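Local coordinates for malonyl CoA-acyl carrier protein transacylase (Bartonella henselae, PDB 3QAT) that transfers the malonyl group from coenzyme A to acyl carrier protein, supplying the building block for bacterial fatty acid synthesis, at residues A[12-17]-A[60-65]; A[139-144]-A[195-200]. One frame throughout, in Å; residues are numbered along the deposited sequence.

Interaction 1 (A[12-17]-A[60-65]); sequences PGQGSQ and TLTANA
Gln14 reaches from a type II turn, Gly13 to Ser16, to the start of helix 62-82, where both ends of its carboxamide are held. Its CG stands anti to the backbone N (chi1 180°) and the chain then bends, which carries the amide across to the other segment. NE2 donates to Thr60 O at 3.0 Å, on a lone pair in the plane of that carbonyl, while OE1 accepts from Thr62 OG1 at 3.1 Å, with the hydroxyl lying above the amide carbonyl plane. Thr62 OG1 in turn is bonded to Gln66 NE2 one turn further along the helix. Between these two bonds the methyl of Ala65 rests against the amide, CB lying 3.5 Å from OE1, and this side, with Thr62 and Ala65 buried, is the close-packed part of the contact.

The side of Gln17 and Thr60 is partly exposed instead. Gln17, bent at chi2, turns back toward its own turn, and its OE1 accepts from Gly15 N at 2.8 Å, which fixes the rotation of the amide; NE2 then donates to Thr60 OG1 at 3.0 Å, with an angle of 154° at the hydrogen. That hydroxyl also bonds Ala56 O. Here a water donates to Gln17 O at 2.8 Å and only weakly to Thr60 OG1. The sequence matches the GQGSQ motif that follows the first strand of malonyl-CoA:ACP transacylases, and Gln14 corresponds to the residue whose backbone N-H probably helps to form the oxyanion hole, as in relatives.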
ATOM      1  N   PRO A  12      -0.284  -0.178  -5.194  1.00  6.87           N
ATOM      2  CA  PRO A  12      -0.805  -1.240  -4.352  1.00  8.02           C
ATOM      3  C   PRO A  12       0.100  -1.627  -3.192  1.00  7.39           C
ATOM      4  O   PRO A  12       1.318  -1.325  -3.189  1.00  7.85           O
ATOM      5  CB  PRO A  12      -1.006  -2.415  -5.314  1.00  9.53           C
ATOM      6  CG  PRO A  12      -0.105  -2.164  -6.453  1.00  9.58           C
ATOM      7  CD  PRO A  12       0.068  -0.644  -6.548  1.00  7.87           C
ATOM      8  N   GLY A  13      -0.519  -2.287  -2.217  1.00  7.17           N
ATOM      9  CA  GLY A  13       0.194  -2.734  -1.020  1.00  7.10           C
ATOM     10  C   GLY A  13       0.107  -4.230  -0.805  1.00  6.93           C
ATOM     11  O   GLY A  13      -0.241  -4.986  -1.719  1.00  6.72           O
ATOM     12  N   GLN A  14       0.431  -4.633   0.420  1.00  7.27           N
ATOM     13  CA  GLN A  14       0.518  -6.057   0.782  1.00  7.20           C
ATOM     14  C   GLN A  14      -0.754  -6.794   0.366  1.00  7.84           C
ATOM     15  O   GLN A  14      -1.891  -6.320   0.657  1.00  8.72           O
ATOM     16  CB  GLN A  14       0.718  -6.122   2.290  1.00  8.81           C
ATOM     17  CG  GLN A  14       0.829  -7.551   2.844  1.00  9.52           C
ATOM     18  CD  GLN A  14       2.233  -8.151   2.714  1.00 11.23           C
ATOM     19  OE1 GLN A  14       3.239  -7.490   2.972  1.00 12.28           O
ATOM     20  NE2 GLN A  14       2.293  -9.440   2.367  1.00 10.27           N
ATOM     21  N   GLY A  15      -0.575  -7.929  -0.311  1.00  7.50           N
ATOM     22  CA  GLY A  15      -1.696  -8.693  -0.820  1.00  8.20           C
ATOM     23  C   GLY A  15      -1.769  -8.631  -2.334  1.00  8.38           C
ATOM     24  O   GLY A  15      -2.538  -9.377  -2.975  1.00  9.49           O
ATOM     25  N   SER A  16      -0.999  -7.720  -2.918  1.00  6.75           N
ATOM     26  CA  SER A  16      -0.970  -7.608  -4.387  1.00  6.43           C
ATOM     27  C   SER A  16       0.177  -8.372  -5.018  1.00  6.89           C
ATOM     28  O   SER A  16       0.246  -8.483  -6.252  1.00  7.66           O
ATOM     29  CB  SER A  16      -0.925  -6.116  -4.826  1.00  5.10           C
ATOM     30  OG  SER A  16      -2.168  -5.490  -4.535  1.00  6.24           O
ATOM     31  N   GLN A  17       1.044  -8.942  -4.193  1.00  6.50           N
ATOM     32  CA  GLN A  17       2.205  -9.678  -4.716  1.00  7.04           C
ATOM     33  C   GLN A  17       1.779 -11.011  -5.313  1.00  8.01           C
ATOM     34  O   GLN A  17       0.827 -11.672  -4.843  1.00  9.00           O
ATOM     35  CB  GLN A  17       3.286  -9.867  -3.626  1.00  7.36           C
ATOM     36  CG  GLN A  17       2.981 -10.927  -2.526  1.00  6.44           C
ATOM     37  CD  GLN A  17       1.927 -10.507  -1.520  1.00  7.30           C
ATOM     38  OE1 GLN A  17       1.541  -9.345  -1.448  1.00  8.37           O
ATOM     39  NE2 GLN A  17       1.450 -11.481  -0.734  1.00  9.34           N
ATOM     40  N   THR A  60       5.586 -13.644   0.218  1.00  7.74           N
ATOM     41  CA  THR A  60       4.524 -12.992   0.983  1.00  7.08           C
ATOM     42  C   THR A  60       5.045 -12.448   2.322  1.00  7.47           C
ATOM     43  O   THR A  60       4.458 -11.498   2.848  1.00  9.16           O
ATOM     44  CB  THR A  60       3.347 -13.980   1.129  1.00  7.92           C
ATOM     45  OG1 THR A  60       2.731 -14.096  -0.160  1.00  9.28           O
ATOM     46  CG2 THR A  60       2.290 -13.522   2.127  1.00  8.28           C
ATOM     47  N   LEU A  61       6.128 -13.026   2.861  1.00  7.59           N
ATOM     48  CA  LEU A  61       6.720 -12.451   4.092  1.00  7.81           C
ATOM     49  C   LEU A  61       6.863 -10.950   3.861  1.00  7.68           C
ATOM     50  O   LEU A  61       7.387 -10.507   2.827  1.00  7.89           O
ATOM     51  CB  LEU A  61       8.085 -13.050   4.351  1.00  7.79           C
ATOM     52  CG  LEU A  61       8.071 -14.529   4.736  1.00  8.39           C
ATOM     53  CD1 LEU A  61       9.520 -14.951   4.824  1.00  9.76           C
ATOM     54  CD2 LEU A  61       7.347 -14.712   6.061  1.00 11.54           C
ATOM     55  N   THR A  62       6.390 -10.168   4.831  1.00  8.26           N
ATOM     56  CA  THR A  62       6.312  -8.711   4.606  1.00  8.63           C
ATOM     57  C   THR A  62       7.695  -8.052   4.338  1.00  8.07           C
ATOM     58  O   THR A  62       7.775  -7.103   3.540  1.00  7.15           O
ATOM     59  CB  THR A  62       5.502  -8.030   5.714  1.00  9.76           C
ATOM     60  OG1 THR A  62       5.129  -6.693   5.301  1.00 12.62           O
ATOM     61  CG2 THR A  62       6.282  -8.040   7.010  1.00  9.78           C
ATOM     62  N   ALA A  63       8.772  -8.612   4.895  1.00  8.22           N
ATOM     63  CA  ALA A  63      10.119  -8.101   4.609  1.00  8.63           C
ATOM     64  C   ALA A  63      10.522  -8.280   3.150  1.00  7.76           C
ATOM     65  O   ALA A  63      11.396  -7.568   2.652  1.00  7.02           O
ATOM     66  CB  ALA A  63      11.151  -8.732   5.529  1.00  8.47           C
ATOM     67  N   ASN A  64       9.864  -9.227   2.462  1.00  7.29           N
ATOM     68  CA  ASN A  64      10.042  -9.398   1.016  1.00  7.05           C
ATOM     69  C   ASN A  64       8.993  -8.677   0.177  1.00  7.45           C
ATOM     70  O   ASN A  64       9.338  -7.979  -0.794  1.00  6.95           O
ATOM     71  CB  ASN A  64      10.114 -10.888   0.675  1.00  6.02           C
ATOM     72  CG  ASN A  64      11.331 -11.521   1.285  1.00  7.88           C
ATOM     73  OD1 ASN A  64      12.362 -10.851   1.487  1.00  9.67           O
ATOM     74  ND2 ASN A  64      11.230 -12.801   1.627  1.00  8.96           N
ATOM     75  N   ALA A  65       7.725  -8.844   0.558  1.00  7.19           N
ATOM     76  CA  ALA A  65       6.627  -8.292  -0.222  1.00  6.84           C
ATOM     77  C   ALA A  65       6.711  -6.768  -0.332  1.00  7.00           C
ATOM     78  O   ALA A  65       6.345  -6.204  -1.350  1.00  6.57           O
ATOM     79  CB  ALA A  65       5.287  -8.695   0.405  1.00  6.00           C
TER
HETATM   80  O   HOH W   1       0.953 -13.831  -3.083  1.00 26.66           O

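Interaction 2 (A[139-144]-A[195-200]); sequences AALIGL and KRAVLL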
ATOM      1  N   ALA A 139      -8.463  -9.356  10.839  1.00  9.57           N
ATOM      2  CA  ALA A 139      -9.632  -9.995  10.260  1.00  9.71           C
ATOM      3  C   ALA A 139     -10.192  -9.161   9.144  1.00  9.70           C
ATOM      4  O   ALA A 139     -10.136  -7.924   9.195  1.00  9.67           O
ATOM      5  CB  ALA A 139     -10.727 -10.250  11.326  1.00  8.78           C
ATOM      6  N   ALA A 140     -10.713  -9.836   8.122  1.00  9.30           N
ATOM      7  CA  ALA A 140     -11.294  -9.150   6.986  1.00  9.58           C
ATOM      8  C   ALA A 140     -12.803  -9.227   7.096  1.00  9.42           C
ATOM      9  O   ALA A 140     -13.374 -10.323   7.110  1.00 10.54           O
ATOM     10  CB  ALA A 140     -10.832  -9.826   5.665  1.00  9.86           C
ATOM     11  N   LEU A 141     -13.438  -8.058   7.159  1.00  9.54           N
ATOM     12  CA  LEU A 141     -14.900  -7.977   7.271  1.00  9.99           C
ATOM     13  C   LEU A 141     -15.493  -7.360   6.010  1.00 10.94           C
ATOM     14  O   LEU A 141     -14.899  -6.466   5.390  1.00 10.76           O
ATOM     15  CB  LEU A 141     -15.301  -7.102   8.471  1.00  9.83           C
ATOM     16  CG  LEU A 141     -14.603  -7.382   9.793  1.00 10.81           C
ATOM     17  CD1 LEU A 141     -15.086  -6.346  10.855  1.00 10.74           C
ATOM     18  CD2 LEU A 141     -14.748  -8.846  10.276  1.00 10.72           C
ATOM     19  N   ILE A 142     -16.669  -7.848   5.615  1.00 12.06           N
ATOM     20  CA  ILE A 142     -17.469  -7.187   4.584  1.00 13.87           C
ATOM     21  C   ILE A 142     -18.906  -7.003   5.056  1.00 14.77           C
ATOM     22  O   ILE A 142     -19.501  -7.934   5.617  1.00 14.76           O
ATOM     23  CB  ILE A 142     -17.512  -7.994   3.282  1.00 14.46           C
ATOM     24  CG1 ILE A 142     -16.095  -8.249   2.776  1.00 16.78           C
ATOM     25  CG2 ILE A 142     -18.294  -7.209   2.193  1.00 16.39           C
ATOM     26  CD1 ILE A 142     -16.075  -9.172   1.589  1.00 18.42           C
ATOM     27  N   GLY A 143     -19.426  -5.790   4.866  1.00 15.89           N
ATOM     28  CA  GLY A 143     -20.864  -5.520   5.002  1.00 17.84           C
ATOM     29  C   GLY A 143     -21.273  -4.719   6.214  1.00 19.90           C
ATOM     30  O   GLY A 143     -22.468  -4.413   6.389  1.00 20.87           O
ATOM     31  N   LEU A 144     -20.318  -4.388   7.078  1.00 19.75           N
ATOM     32  CA  LEU A 144     -20.594  -3.525   8.222  1.00 21.18           C
ATOM     33  C   LEU A 144     -19.934  -2.166   8.040  1.00 22.57           C
ATOM     34  O   LEU A 144     -18.780  -2.089   7.634  1.00 22.43           O
ATOM     35  CB  LEU A 144     -20.099  -4.165   9.526  1.00 21.40           C
ATOM     36  CG  LEU A 144     -20.653  -5.554   9.863  1.00 21.51           C
ATOM     37  CD1 LEU A 144     -20.008  -6.100  11.151  1.00 20.15           C
ATOM     38  CD2 LEU A 144     -22.194  -5.534   9.982  1.00 22.81           C
ATOM     39  N   LYS A 195     -21.515  -9.877   5.852  1.00 17.64           N
ATOM     40  CA  LYS A 195     -21.523 -10.782   4.713  0.50 18.48           C
ATOM     41  C   LYS A 195     -20.311 -11.712   4.759  1.00 18.99           C
ATOM     42  O   LYS A 195     -20.421 -12.885   4.409  1.00 20.19           O
ATOM     43  CB  LYS A 195     -21.592 -10.018   3.383  0.50 18.91           C
ATOM     44  CG  LYS A 195     -22.890  -9.223   3.189  0.50 20.79           C
ATOM     45  CD  LYS A 195     -24.124 -10.057   3.568  0.50 23.72           C
ATOM     46  CE  LYS A 195     -25.374  -9.642   2.802  0.50 25.97           C
ATOM     47  NZ  LYS A 195     -25.508 -10.380   1.508  0.50 26.45           N
ATOM     48  N   ARG A 196     -19.179 -11.184   5.220  1.00 17.55           N
ATOM     49  CA  ARG A 196     -17.948 -11.958   5.388  1.00 17.17           C
ATOM     50  C   ARG A 196     -17.289 -11.512   6.676  1.00 15.16           C
ATOM     51  O   ARG A 196     -17.265 -10.324   6.970  1.00 14.54           O
ATOM     52  CB  ARG A 196     -16.978 -11.682   4.231  1.00 18.25           C
ATOM     53  CG  ARG A 196     -15.539 -12.189   4.500  1.00 21.35           C
ATOM     54  CD  ARG A 196     -14.604 -11.931   3.336  1.00 26.05           C
ATOM     55  NE  ARG A 196     -15.155 -12.489   2.101  1.00 25.80           N
ATOM     56  CZ  ARG A 196     -14.615 -12.346   0.896  1.00 26.09           C
ATOM     57  NH1 ARG A 196     -13.483 -11.652   0.734  1.00 24.75           N
ATOM     58  NH2 ARG A 196     -15.223 -12.887  -0.161  1.00 24.72           N
ATOM     59  N   ALA A 197     -16.755 -12.464   7.445  1.00 14.31           N
ATOM     60  CA  ALA A 197     -15.939 -12.116   8.612  1.00 13.19           C
ATOM     61  C   ALA A 197     -14.909 -13.211   8.781  1.00 13.65           C
ATOM     62  O   ALA A 197     -15.222 -14.307   9.250  1.00 14.69           O
ATOM     63  CB  ALA A 197     -16.812 -11.963   9.862  1.00 13.27           C
ATOM     64  N   VAL A 198     -13.684 -12.935   8.341  1.00 11.81           N
ATOM     65  CA  VAL A 198     -12.674 -13.996   8.280  1.00 11.82           C
ATOM     66  C   VAL A 198     -11.473 -13.632   9.134  1.00 10.78           C
ATOM     67  O   VAL A 198     -10.846 -12.588   8.926  1.00 10.28           O
ATOM     68  CB  VAL A 198     -12.207 -14.240   6.820  1.00 11.27           C
ATOM     69  CG1 VAL A 198     -11.058 -15.251   6.791  1.00 13.53           C
ATOM     70  CG2 VAL A 198     -13.369 -14.747   5.941  1.00 13.61           C
ATOM     71  N   LEU A 199     -11.159 -14.500  10.094  1.00 11.74           N
ATOM     72  CA  LEU A 199      -9.971 -14.341  10.944  1.00 11.99           C
ATOM     73  C   LEU A 199      -8.678 -14.692  10.211  1.00 12.34           C
ATOM     74  O   LEU A 199      -8.622 -15.676   9.465  1.00 12.73           O
ATOM     75  CB  LEU A 199     -10.124 -15.210  12.205  1.00 13.03           C
ATOM     76  CG  LEU A 199      -9.093 -15.046  13.333  1.00 13.15           C
ATOM     77  CD1 LEU A 199      -9.122 -13.626  13.944  1.00 13.03           C
ATOM     78  CD2 LEU A 199      -9.389 -16.116  14.397  1.00 14.90           C
ATOM     79  N   LEU A 200      -7.668 -13.844  10.394  1.00 12.26           N
ATOM     80  CA  LEU A 200      -6.288 -14.135   9.975  1.00 12.22           C
ATOM     81  C   LEU A 200      -5.460 -14.293  11.265  1.00 12.37           C
ATOM     82  O   LEU A 200      -4.829 -13.347  11.746  1.00 11.44           O
ATOM     83  CB  LEU A 200      -5.744 -13.026   9.070  1.00 12.48           C
ATOM     84  CG  LEU A 200      -6.628 -12.934   7.810  1.00 15.22           C
ATOM     85  CD1 LEU A 200      -6.852 -11.513   7.347  1.00 18.50           C
ATOM     86  CD2 LEU A 200      -6.099 -13.894   6.720  1.00 14.39           C
TER
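Ile142 holds CG1 anti to its carbonyl carbon (chi1 -57°), and Arg196, with CG anti to the backbone N (chi1 166°), runs obliquely across the isoleucine, bending at chi3 to bring the guanidinium to CD1. The two sit opposite each other in an antiparallel pair, strand 136-142 against the edge strand 196-200, which are the first and last strands of the small ferredoxin-like subdomain of this acyltransferase.

Ala140 and Val198 exchange both backbone hydrogen bonds, each 2.9 Å long. Ile142 N likewise donates to Arg196 O, but the return bond from Arg196 N to Ile142 O is longer, at 3.3 Å. Here the regular pairing is interrupted by a classic beta bulge: Lys195 and Arg196 both face Ile142, and Lys195 N makes a second, weak bond to the same carbonyl oxygen. Gly143, just past the strand end, has a positive phi of 108°, a conformation that suits glycine.

The two faces of the pair differ. Ala139, Leu141, Ala197 and Leu199 point to the side covered by helices 146-155 and 179-191; Ala139 and Leu199 both touch Val182, and Leu141 CD2 packs on the methyl of Ala197, 3.8 Å from CB. Ala140, Ile142, Arg196 and Val198 lie on the other, more exposed face. There the apolar part of Arg196 runs past Ile142, CG1 and CD1 both meeting its CB, before the isoleucine CD1 settles over one face of the guanidinium, offset toward the rim and 3.5 Å from NE.

Overall arrangement
Interaction 1 closes along the chain before interaction 2 opens, and the two do not touch: their centres are 20 Å apart and their nearest atoms about 10 Å. They share no sheet. Segment 12-17 follows strand 6-11 of the parallel four-stranded sheet in the larger part of the fold and meets helix 62-82. The centre of interaction 1 lies about 9 Å from the centre of the chain, and Gln14 lies near, without touching, the probable nucleophile elbow after strand 93-96. Interaction 1 thus sits beside the probable catalytic region, whereas interaction 2, at the surface, joins the edge strand 196-200 to strand 136-142 in the ferredoxin-like subdomain.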